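Local coordinates for protein chitinase (Paenibacillus sp. FPU-7, PDB 5GZT) that probably hydrolyses internal beta-1,4 linkages between N-acetylglucosamine units of chitin and chitodextrins at random, as an endochitinase with two family 18 glycosyl hydrolase domains, at residues 639-644 / 648-653; 579-584 / 742-747; 877-882 / 923-928. All coordinates share one frame; numbering follows the deposited sequence.

Contact 1. Residues 639-644 / 648-653; sequences YSRLYA and TPLSVG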
loop_
_atom_site.group_PDB
_atom_site.type_symbol
_atom_site.label_atom_id
_atom_site.label_comp_id
_atom_site.label_asym_id
_atom_site.label_seq_id
_atom_site.Cartn_x
_atom_site.Cartn_y
_atom_site.Cartn_z
ATOM N N TYR B 639 8.256 0.636 -2.453
ATOM C CA TYR B 639 7.929 0.007 -3.697
ATOM C C TYR B 639 9.058 -0.859 -4.242
ATOM O O TYR B 639 8.786 -2.037 -4.625
ATOM C CB TYR B 639 7.489 1.050 -4.771
ATOM C CG TYR B 639 6.993 0.370 -6.021
ATOM C CD1 TYR B 639 5.707 -0.105 -6.120
ATOM C CD2 TYR B 639 7.839 0.194 -7.105
ATOM C CE1 TYR B 639 5.292 -0.770 -7.274
ATOM C CE2 TYR B 639 7.438 -0.440 -8.247
ATOM C CZ TYR B 639 6.183 -0.945 -8.320
ATOM O OH TYR B 639 5.824 -1.610 -9.475
ATOM N N SER B 640 10.293 -0.354 -4.293
ATOM C CA SER B 640 11.392 -1.161 -4.863
ATOM C C SER B 640 11.588 -2.470 -4.136
ATOM O O SER B 640 11.959 -3.473 -4.737
ATOM C CB SER B 640 12.753 -0.450 -4.840
ATOM O OG SER B 640 12.675 0.620 -5.689
ATOM N N ARG B 641 11.444 -2.412 -2.830
ATOM C CA ARG B 641 11.699 -3.582 -1.986
ATOM C C ARG B 641 10.633 -4.607 -2.114
ATOM O O ARG B 641 10.940 -5.796 -2.237
ATOM C CB ARG B 641 11.821 -3.159 -0.553
ATOM C CG ARG B 641 13.160 -2.531 -0.328
ATOM C CD ARG B 641 14.113 -3.683 0.021
ATOM N NE ARG B 641 15.485 -3.254 -0.098
ATOM C CZ ARG B 641 16.525 -4.037 0.097
ATOM N NH1 ARG B 641 16.358 -5.297 0.486
ATOM N NH2 ARG B 641 17.732 -3.540 -0.088
ATOM N N LEU B 642 9.376 -4.184 -2.121
ATOM C CA LEU B 642 8.313 -5.143 -2.207
ATOM C C LEU B 642 8.080 -5.644 -3.574
ATOM O O LEU B 642 7.477 -6.671 -3.702
ATOM C CB LEU B 642 6.986 -4.615 -1.688
ATOM C CG LEU B 642 6.822 -4.479 -0.192
ATOM C CD1 LEU B 642 5.388 -4.049 0.033
ATOM C CD2 LEU B 642 7.106 -5.738 0.597
ATOM N N TYR B 643 8.530 -4.928 -4.595
ATOM C CA TYR B 643 8.379 -5.370 -5.945
ATOM C C TYR B 643 9.684 -5.890 -6.585
ATOM O O TYR B 643 9.731 -6.062 -7.805
ATOM C CB TYR B 643 7.626 -4.270 -6.758
ATOM C CG TYR B 643 6.176 -4.293 -6.348
ATOM C CD1 TYR B 643 5.757 -3.684 -5.198
ATOM C CD2 TYR B 643 5.235 -5.036 -7.076
ATOM C CE1 TYR B 643 4.453 -3.765 -4.767
ATOM C CE2 TYR B 643 3.887 -5.144 -6.669
ATOM C CZ TYR B 643 3.466 -4.495 -5.546
ATOM O OH TYR B 643 2.153 -4.648 -5.106
ATOM N N ALA B 644 10.726 -6.146 -5.784
ATOM C CA ALA B 644 11.979 -6.635 -6.310
ATOM C C ALA B 644 11.832 -8.080 -6.881
ATOM O O ALA B 644 11.227 -8.953 -6.258
ATOM C CB ALA B 644 13.031 -6.640 -5.215
ATOM N N THR B 648 17.221 -11.785 -8.035
ATOM C CA THR B 648 18.194 -10.688 -8.315
ATOM C C THR B 648 18.269 -9.672 -7.163
ATOM O O THR B 648 17.322 -8.908 -6.934
ATOM C CB THR B 648 17.927 -9.934 -9.622
ATOM O OG1 THR B 648 17.434 -10.858 -10.607
ATOM C CG2 THR B 648 19.236 -9.221 -10.102
ATOM N N PRO B 649 19.379 -9.685 -6.431
ATOM C CA PRO B 649 19.503 -8.684 -5.387
ATOM C C PRO B 649 19.626 -7.259 -5.990
ATOM O O PRO B 649 20.072 -7.085 -7.164
ATOM C CB PRO B 649 20.748 -9.111 -4.613
ATOM C CG PRO B 649 21.149 -10.447 -5.166
ATOM C CD PRO B 649 20.601 -10.499 -6.555
ATOM N N LEU B 650 19.152 -6.296 -5.204
ATOM C CA LEU B 650 19.225 -4.910 -5.564
ATOM C C LEU B 650 20.691 -4.478 -5.527
ATOM O O LEU B 650 21.443 -4.850 -4.647
ATOM C CB LEU B 650 18.357 -4.090 -4.613
ATOM C CG LEU B 650 16.865 -4.416 -4.615
ATOM C CD1 LEU B 650 16.075 -3.797 -3.444
ATOM C CD2 LEU B 650 16.290 -3.963 -5.941
ATOM N N SER B 651 21.107 -3.751 -6.557
ATOM C CA SER B 651 22.350 -3.029 -6.611
ATOM C C SER B 651 22.331 -1.682 -5.869
ATOM O O SER B 651 21.399 -0.962 -5.931
ATOM C CB SER B 651 22.644 -2.685 -8.101
ATOM O OG SER B 651 23.344 -3.786 -8.613
ATOM N N VAL B 652 23.416 -1.320 -5.224
ATOM C CA VAL B 652 23.579 0.034 -4.754
ATOM C C VAL B 652 23.558 0.915 -6.037
ATOM O O VAL B 652 24.078 0.500 -7.072
ATOM C CB VAL B 652 24.891 0.184 -4.006
ATOM C CG1 VAL B 652 25.148 1.654 -3.609
ATOM C CG2 VAL B 652 24.953 -0.657 -2.708
ATOM N N GLY B 653 22.910 2.059 -5.954
ATOM C CA GLY B 653 22.737 3.066 -7.016
ATOM C C GLY B 653 23.340 4.399 -6.481
ATOM O O GLY B 653 23.247 4.742 -5.253
#
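L650 lays one methyl over the flat end of R641. CD1 stands 3.3 Å above the guanidinium plane, displaced from its middle toward the rim, 3.4 Å from R641 NE and 3.6 Å from R641 CZ. The methyl therefore presses on a face and leaves NH1 to its salt bridge with E610 of helix 602-614. R641 comes to lie across the leucine through a bend at its second torsion (chi2 -88°), after which the chain runs out extended. From the loop side, L650 points at the helix end with CG beside its backbone N and opposite the carbonyl carbon (chi1 -62°). Its branches divide the work. CD1 takes the arginine and comes to 4.3 Å from the carbonyl O of S640, while CD2 sits 4.3 Å from A644 CB.

Helix 633-642 follows strand 619-623, the eighth strand of the first (beta/alpha)8 barrel, and the contact lies where the chain leaves that barrel for the immunoglobulin-like domain. Y643 is the first residue to abandon helical angles, yet Y643 N still donates to Y639 O at 2.9 Å. Those two tyrosines lie on another side of the helix from the leucine: Y639 CE1 is 3.6 Å above the ring plane of Y643, toward its rim, and Y643 OH hydrogen-bonds to G277 O. L642 and both tyrosines pack on I279 of strand 264-284. Beyond the leucine, backbone hydrogen bonds join L650 and V652 to T749 of the immunoglobulin-like domain, and a hydrogen bond links S651 OG and T749 OG1.

Contact 2. Residues 579-584 / 742-747; sequences RYWDDT and AVLEAN. With FMT (formic acid), chain H.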
loop_
_atom_site.group_PDB
_atom_site.type_symbol
_atom_site.label_atom_id
_atom_site.label_comp_id
_atom_site.label_asym_id
_atom_site.label_seq_id
_atom_site.Cartn_x
_atom_site.Cartn_y
_atom_site.Cartn_z
ATOM N N ARG B 579 24.095 11.058 12.645
ATOM C CA ARG B 579 23.277 9.907 12.250
ATOM C C ARG B 579 23.884 8.642 12.864
ATOM O O ARG B 579 25.070 8.410 12.738
ATOM C CB ARG B 579 23.189 9.745 10.705
ATOM C CG ARG B 579 22.289 8.523 10.419
ATOM C CD ARG B 579 21.885 8.434 8.961
ATOM N NE ARG B 579 23.012 8.388 8.071
ATOM C CZ ARG B 579 23.514 7.297 7.482
ATOM N NH1 ARG B 579 23.134 6.040 7.809
ATOM N NH2 ARG B 579 24.514 7.441 6.615
ATOM N N TYR B 580 23.063 7.862 13.583
ATOM C CA TYR B 580 23.471 6.585 14.181
ATOM C C TYR B 580 22.517 5.500 13.694
ATOM O O TYR B 580 21.465 5.791 13.197
ATOM C CB TYR B 580 23.340 6.697 15.706
ATOM C CG TYR B 580 24.414 7.520 16.381
ATOM C CD1 TYR B 580 25.732 7.186 16.265
ATOM C CD2 TYR B 580 24.107 8.642 17.138
ATOM C CE1 TYR B 580 26.728 7.920 16.931
ATOM C CE2 TYR B 580 25.104 9.332 17.824
ATOM C CZ TYR B 580 26.372 8.973 17.704
ATOM O OH TYR B 580 27.345 9.689 18.333
ATOM N N TRP B 581 22.896 4.227 13.825
ATOM C CA TRP B 581 22.067 3.136 13.441
ATOM C C TRP B 581 22.090 2.132 14.590
ATOM O O TRP B 581 23.132 1.838 15.160
ATOM C CB TRP B 581 22.729 2.488 12.249
ATOM C CG TRP B 581 22.064 1.223 11.723
ATOM C CD1 TRP B 581 22.574 -0.056 11.774
ATOM C CD2 TRP B 581 20.816 1.126 11.040
ATOM N NE1 TRP B 581 21.707 -0.891 11.193
ATOM C CE2 TRP B 581 20.637 -0.226 10.717
ATOM C CE3 TRP B 581 19.793 2.043 10.738
ATOM C CZ2 TRP B 581 19.525 -0.714 9.980
ATOM C CZ3 TRP B 581 18.674 1.567 9.960
ATOM C CH2 TRP B 581 18.542 0.179 9.668
ATOM N N ASP B 582 20.937 1.573 14.876
ATOM C CA ASP B 582 20.837 0.469 15.832
ATOM C C ASP B 582 20.722 -0.796 15.009
ATOM O O ASP B 582 19.736 -1.064 14.358
ATOM C CB ASP B 582 19.616 0.648 16.719
ATOM C CG ASP B 582 19.484 -0.480 17.814
ATOM O OD1 ASP B 582 19.871 -1.643 17.582
ATOM O OD2 ASP B 582 18.828 -0.246 18.825
ATOM N N ASP B 583 21.780 -1.566 15.012
ATOM C CA ASP B 583 21.844 -2.725 14.167
ATOM C C ASP B 583 21.120 -3.968 14.702
ATOM O O ASP B 583 21.106 -4.949 14.008
ATOM C CB ASP B 583 23.276 -3.172 13.870
ATOM C CG ASP B 583 23.349 -3.951 12.520
ATOM O OD1 ASP B 583 22.644 -3.677 11.452
ATOM O OD2 ASP B 583 24.157 -4.821 12.557
ATOM N N THR B 584 20.527 -3.905 15.865
ATOM C CA THR B 584 19.624 -4.986 16.326
ATOM C C THR B 584 18.182 -4.554 16.030
ATOM O O THR B 584 17.406 -5.312 15.354
ATOM C CB THR B 584 19.823 -5.154 17.807
ATOM O OG1 THR B 584 21.189 -5.450 18.059
ATOM C CG2 THR B 584 18.938 -6.249 18.356
ATOM N N ALA B 742 29.562 -1.199 1.959
ATOM C CA ALA B 742 29.368 0.206 2.418
ATOM C C ALA B 742 28.050 0.447 3.067
ATOM O O ALA B 742 27.936 1.409 3.799
ATOM C CB ALA B 742 29.516 1.195 1.244
ATOM N N VAL B 743 27.037 -0.381 2.772
ATOM C CA VAL B 743 25.654 -0.041 3.134
ATOM C C VAL B 743 25.166 -0.926 4.300
ATOM O O VAL B 743 25.752 -1.941 4.614
ATOM C CB VAL B 743 24.681 -0.170 1.958
ATOM C CG1 VAL B 743 25.117 0.814 0.841
ATOM C CG2 VAL B 743 24.630 -1.599 1.394
ATOM N N LEU B 744 24.055 -0.504 4.857
ATOM C CA LEU B 744 23.412 -1.052 6.015
ATOM C C LEU B 744 22.535 -2.222 5.608
ATOM O O LEU B 744 22.324 -3.097 6.388
ATOM C CB LEU B 744 22.516 0.076 6.665
ATOM C CG LEU B 744 23.319 1.142 7.425
ATOM C CD1 LEU B 744 22.438 2.280 7.978
ATOM C CD2 LEU B 744 24.115 0.576 8.547
ATOM N N GLU B 745 21.946 -2.158 4.434
ATOM C CA GLU B 745 21.105 -3.196 3.949
ATOM C C GLU B 745 21.937 -4.453 3.760
ATOM O O GLU B 745 23.127 -4.394 3.450
ATOM C CB GLU B 745 20.488 -2.811 2.594
ATOM C CG GLU B 745 19.446 -1.687 2.656
ATOM C CD GLU B 745 20.048 -0.254 2.666
ATOM O OE1 GLU B 745 21.277 -0.126 2.739
ATOM O OE2 GLU B 745 19.311 0.739 2.594
ATOM N N ALA B 746 21.316 -5.577 3.876
ATOM C CA ALA B 746 22.020 -6.885 3.988
ATOM C C ALA B 746 22.535 -7.462 2.682
ATOM O O ALA B 746 23.662 -7.930 2.640
ATOM C CB ALA B 746 21.085 -7.922 4.649
ATOM N N ASN B 747 21.764 -7.530 1.626
ATOM C CA ASN B 747 22.343 -8.373 0.520
ATOM C C ASN B 747 22.413 -7.628 -0.819
ATOM O O ASN B 747 22.153 -8.188 -1.866
ATOM C CB ASN B 747 21.524 -9.690 0.347
ATOM C CG ASN B 747 21.544 -10.571 1.597
ATOM O OD1 ASN B 747 22.582 -11.166 1.974
ATOM N ND2 ASN B 747 20.393 -10.647 2.260
HETATM C C FMT H . 21.160 4.579 9.582
HETATM O O1 FMT H . 21.725 5.477 10.297
HETATM O O2 FMT H . 20.228 4.615 8.548
HETATM O O HOH W 1 23.283 -3.734 8.860
#
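W581 offers a face of its indole to the methyls of L744, joining two domains. The tryptophan stands on strand 578-582, an outermost strand of the antiparallel sheet inserted between barrel strands 527-532 and 619-623, the position of the chitinase insertion domain in family 18; the leucine belongs to the immunoglobulin-like domain. From CB, 3.7 Å from O1 of a bound formic acid, the side chain turns CG anti to the backbone N (chi1 176°) and sets one ring face against the leucine methyls. CG meets both methyls, and CD1 lies 3.6 Å from L744 CD2. That methyl makes a CH-pi contact, 3.8 Å from the centroid of the five-membered ring and 15° off its normal, while L744 CD1 covers the neighbouring part of the same face. At the pyrrole corner, W581 NE1 donates to D583 OD1 at 3.0 Å, almost in the ring plane, which fixes the rotation of the indole. At the benzo end, CE3 is the ring atom nearest the formic acid, 3.4 Å from its O2. An alanine in place of W581 would probably leave the methyls of L744 without their aromatic surface and cost D583 OD1, also salt-bridged to K586 NZ, one of its partners. R579 NH1 hydrogen-bonds to L683 O and, at 2.9 Å, to O1 of the formic acid, probably from the crystallisation liquor. One water donates to D583 OD1 and L744 O, both at 2.7 Å.

Contact 3. Residues 877-882 / 923-928; sequences SAIAFM and REKLDV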
loop_
_atom_site.group_PDB
_atom_site.type_symbol
_atom_site.label_atom_id
_atom_site.label_comp_id
_atom_site.label_asym_id
_atom_site.label_seq_id
_atom_site.Cartn_x
_atom_site.Cartn_y
_atom_site.Cartn_z
ATOM N N SER B 877 36.082 11.128 -47.824
ATOM C CA SER B 877 35.447 12.357 -48.332
ATOM C C SER B 877 35.173 13.438 -47.250
ATOM O O SER B 877 35.332 14.648 -47.488
ATOM C CB SER B 877 34.171 11.957 -49.056
ATOM O OG SER B 877 33.576 13.078 -49.588
ATOM N N ALA B 878 34.743 13.004 -46.054
ATOM C CA ALA B 878 34.507 13.936 -44.944
ATOM C C ALA B 878 35.785 14.635 -44.534
ATOM O O ALA B 878 35.840 15.823 -44.316
ATOM C CB ALA B 878 33.993 13.115 -43.764
ATOM N N ILE B 879 36.873 13.879 -44.570
ATOM C CA ILE B 879 38.181 14.456 -44.251
ATOM C C ILE B 879 38.650 15.432 -45.310
ATOM O O ILE B 879 39.257 16.473 -44.995
ATOM C CB ILE B 879 39.179 13.288 -43.963
ATOM C CG1 ILE B 879 38.956 12.880 -42.516
ATOM C CG2 ILE B 879 40.621 13.625 -44.324
ATOM C CD1 ILE B 879 39.443 11.540 -42.222
ATOM N N ALA B 880 38.417 15.111 -46.571
ATOM C CA ALA B 880 38.823 16.075 -47.626
ATOM C C ALA B 880 38.039 17.390 -47.452
ATOM O O ALA B 880 38.597 18.503 -47.572
ATOM C CB ALA B 880 38.631 15.486 -49.079
ATOM N N PHE B 881 36.747 17.271 -47.114
ATOM C CA PHE B 881 35.917 18.456 -46.915
ATOM C C PHE B 881 36.462 19.294 -45.704
ATOM O O PHE B 881 36.558 20.500 -45.744
ATOM C CB PHE B 881 34.475 17.992 -46.710
ATOM C CG PHE B 881 33.452 19.106 -46.731
ATOM C CD1 PHE B 881 33.237 19.883 -45.604
ATOM C CD2 PHE B 881 32.674 19.343 -47.879
ATOM C CE1 PHE B 881 32.334 20.878 -45.614
ATOM C CE2 PHE B 881 31.723 20.333 -47.887
ATOM C CZ PHE B 881 31.533 21.091 -46.736
ATOM N N MET B 882 36.809 18.593 -44.653
ATOM C CA MET B 882 37.350 19.182 -43.439
ATOM C C MET B 882 38.568 20.050 -43.743
ATOM O O MET B 882 38.605 21.255 -43.406
ATOM C CB MET B 882 37.608 18.090 -42.388
ATOM C CG MET B 882 38.146 18.624 -41.022
ATOM S SD MET B 882 38.793 17.241 -40.018
ATOM C CE MET B 882 40.351 17.061 -40.797
ATOM N N ARG B 923 37.426 7.852 -36.389
ATOM C CA ARG B 923 38.469 8.161 -35.366
ATOM C C ARG B 923 39.827 7.685 -35.798
ATOM O O ARG B 923 40.805 8.441 -35.686
ATOM C CB ARG B 923 38.129 7.575 -34.023
ATOM C CG ARG B 923 39.085 7.849 -32.855
ATOM C CD ARG B 923 40.126 8.999 -33.018
ATOM N NE ARG B 923 39.656 10.257 -32.989
ATOM C CZ ARG B 923 40.156 11.445 -33.291
ATOM N NH1 ARG B 923 41.269 11.855 -33.881
ATOM N NH2 ARG B 923 39.260 12.401 -32.951
ATOM N N GLU B 924 39.895 6.499 -36.399
ATOM C CA GLU B 924 41.170 6.060 -36.960
ATOM C C GLU B 924 41.702 7.019 -38.017
ATOM O O GLU B 924 42.854 7.447 -37.970
ATOM C CB GLU B 924 41.027 4.636 -37.520
ATOM C CG GLU B 924 42.264 4.136 -38.198
ATOM C CD GLU B 924 42.123 2.689 -38.719
ATOM O OE1 GLU B 924 41.266 2.362 -39.531
ATOM O OE2 GLU B 924 42.883 1.896 -38.297
ATOM N N LYS B 925 40.886 7.397 -38.958
ATOM C CA LYS B 925 41.348 8.304 -40.006
ATOM C C LYS B 925 41.747 9.644 -39.473
ATOM O O LYS B 925 42.618 10.244 -39.988
ATOM C CB LYS B 925 40.285 8.478 -41.060
ATOM C CG LYS B 925 40.126 7.135 -41.773
ATOM C CD LYS B 925 39.564 7.226 -43.136
ATOM C CE LYS B 925 39.427 5.849 -43.741
ATOM N NZ LYS B 925 40.696 5.133 -44.082
ATOM N N LEU B 926 41.042 10.147 -38.455
ATOM C CA LEU B 926 41.369 11.465 -37.949
ATOM C C LEU B 926 42.634 11.389 -37.090
ATOM O O LEU B 926 43.356 12.366 -36.989
ATOM C CB LEU B 926 40.207 12.068 -37.140
ATOM C CG LEU B 926 39.037 12.570 -37.989
ATOM C CD1 LEU B 926 37.870 12.936 -37.087
ATOM C CD2 LEU B 926 39.415 13.737 -38.864
ATOM N N ASP B 927 42.882 10.253 -36.427
ATOM C CA ASP B 927 44.248 10.048 -35.846
ATOM C C ASP B 927 45.334 10.168 -36.907
ATOM O O ASP B 927 46.400 10.731 -36.659
ATOM C CB ASP B 927 44.368 8.692 -35.150
ATOM C CG ASP B 927 43.468 8.599 -33.871
ATOM O OD1 ASP B 927 42.908 9.619 -33.453
ATOM O OD2 ASP B 927 43.350 7.497 -33.357
ATOM N N VAL B 928 45.115 9.517 -38.031
ATOM C CA VAL B 928 46.075 9.586 -39.169
ATOM C C VAL B 928 46.257 11.030 -39.585
ATOM O O VAL B 928 47.384 11.575 -39.564
ATOM C CB VAL B 928 45.624 8.676 -40.323
ATOM C CG1 VAL B 928 46.400 8.896 -41.642
ATOM C CG2 VAL B 928 45.762 7.254 -39.930
#
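Apolar packing carries the meeting of I879 and M882 with K925 and L926. L926 CD2 is the shared surface: I879 CG1 approaches it to 3.8 Å and M882 SD to 3.7 Å, with M882 CE slightly farther off, so one methyl is gripped by two side chains placed one turn apart. The isoleucine and leucine run past each other in opposite senses, whereas the methionine meets the leucine at a slant. M882 leaves its helix extended, CG anti to the backbone N (chi1 -178°), and folds only at the sulfur (chi3 80°), bringing CE round to the leucine.

A tighter carbon contact lies beside this one. I879 CD1 comes to 3.4 Å from K925 CB, closer than usual van der Waals packing, the two side chains crossing at about a right angle.

Helices 868-884 and 911-933 precede and follow strand 889-893, the fourth strand of the second (beta/alpha)8 barrel, and are neighbours in its outer layer. The axes of segments 877-882 and 923-928 approach to 10.9 Å and cross at -41°, and I879 CA lies 7.7 Å from L926 CA.

Of the contacting residues K925 is the charged one. It bends at its last torsion, and NZ forms a salt bridge with E872, earlier on helix 868-884. Nearby, R923 NH2 hydrogen-bonds to Y937 O; the side chains of M882 and L926 also pack on Y937. A bound phosphate, probably from the crystallisation liquor, lies about 4 Å from the M882 side chain.

Contacts 1 and 2 are neighbours, with centres 16 Å apart, and contact 1 is nested in the loop closed by contact 2. They touch directly: P649 CB lies 3.2 Å from N747 O, and R641 NH2 lies 3.7 Å from E745 CG. Contact 1 packs the connecting segment 648-653 on the end of the first barrel's last helix, while contact 2 joins the inserted sheet to the immunoglobulin-like domain. Contact 3 belongs to the second barrel, later in the chain, its centre 47 Å from that of contact 1 and 55 Å from that of contact 2. None of the three supplies a ligand to the bound sodium or includes a residue known to be catalytic.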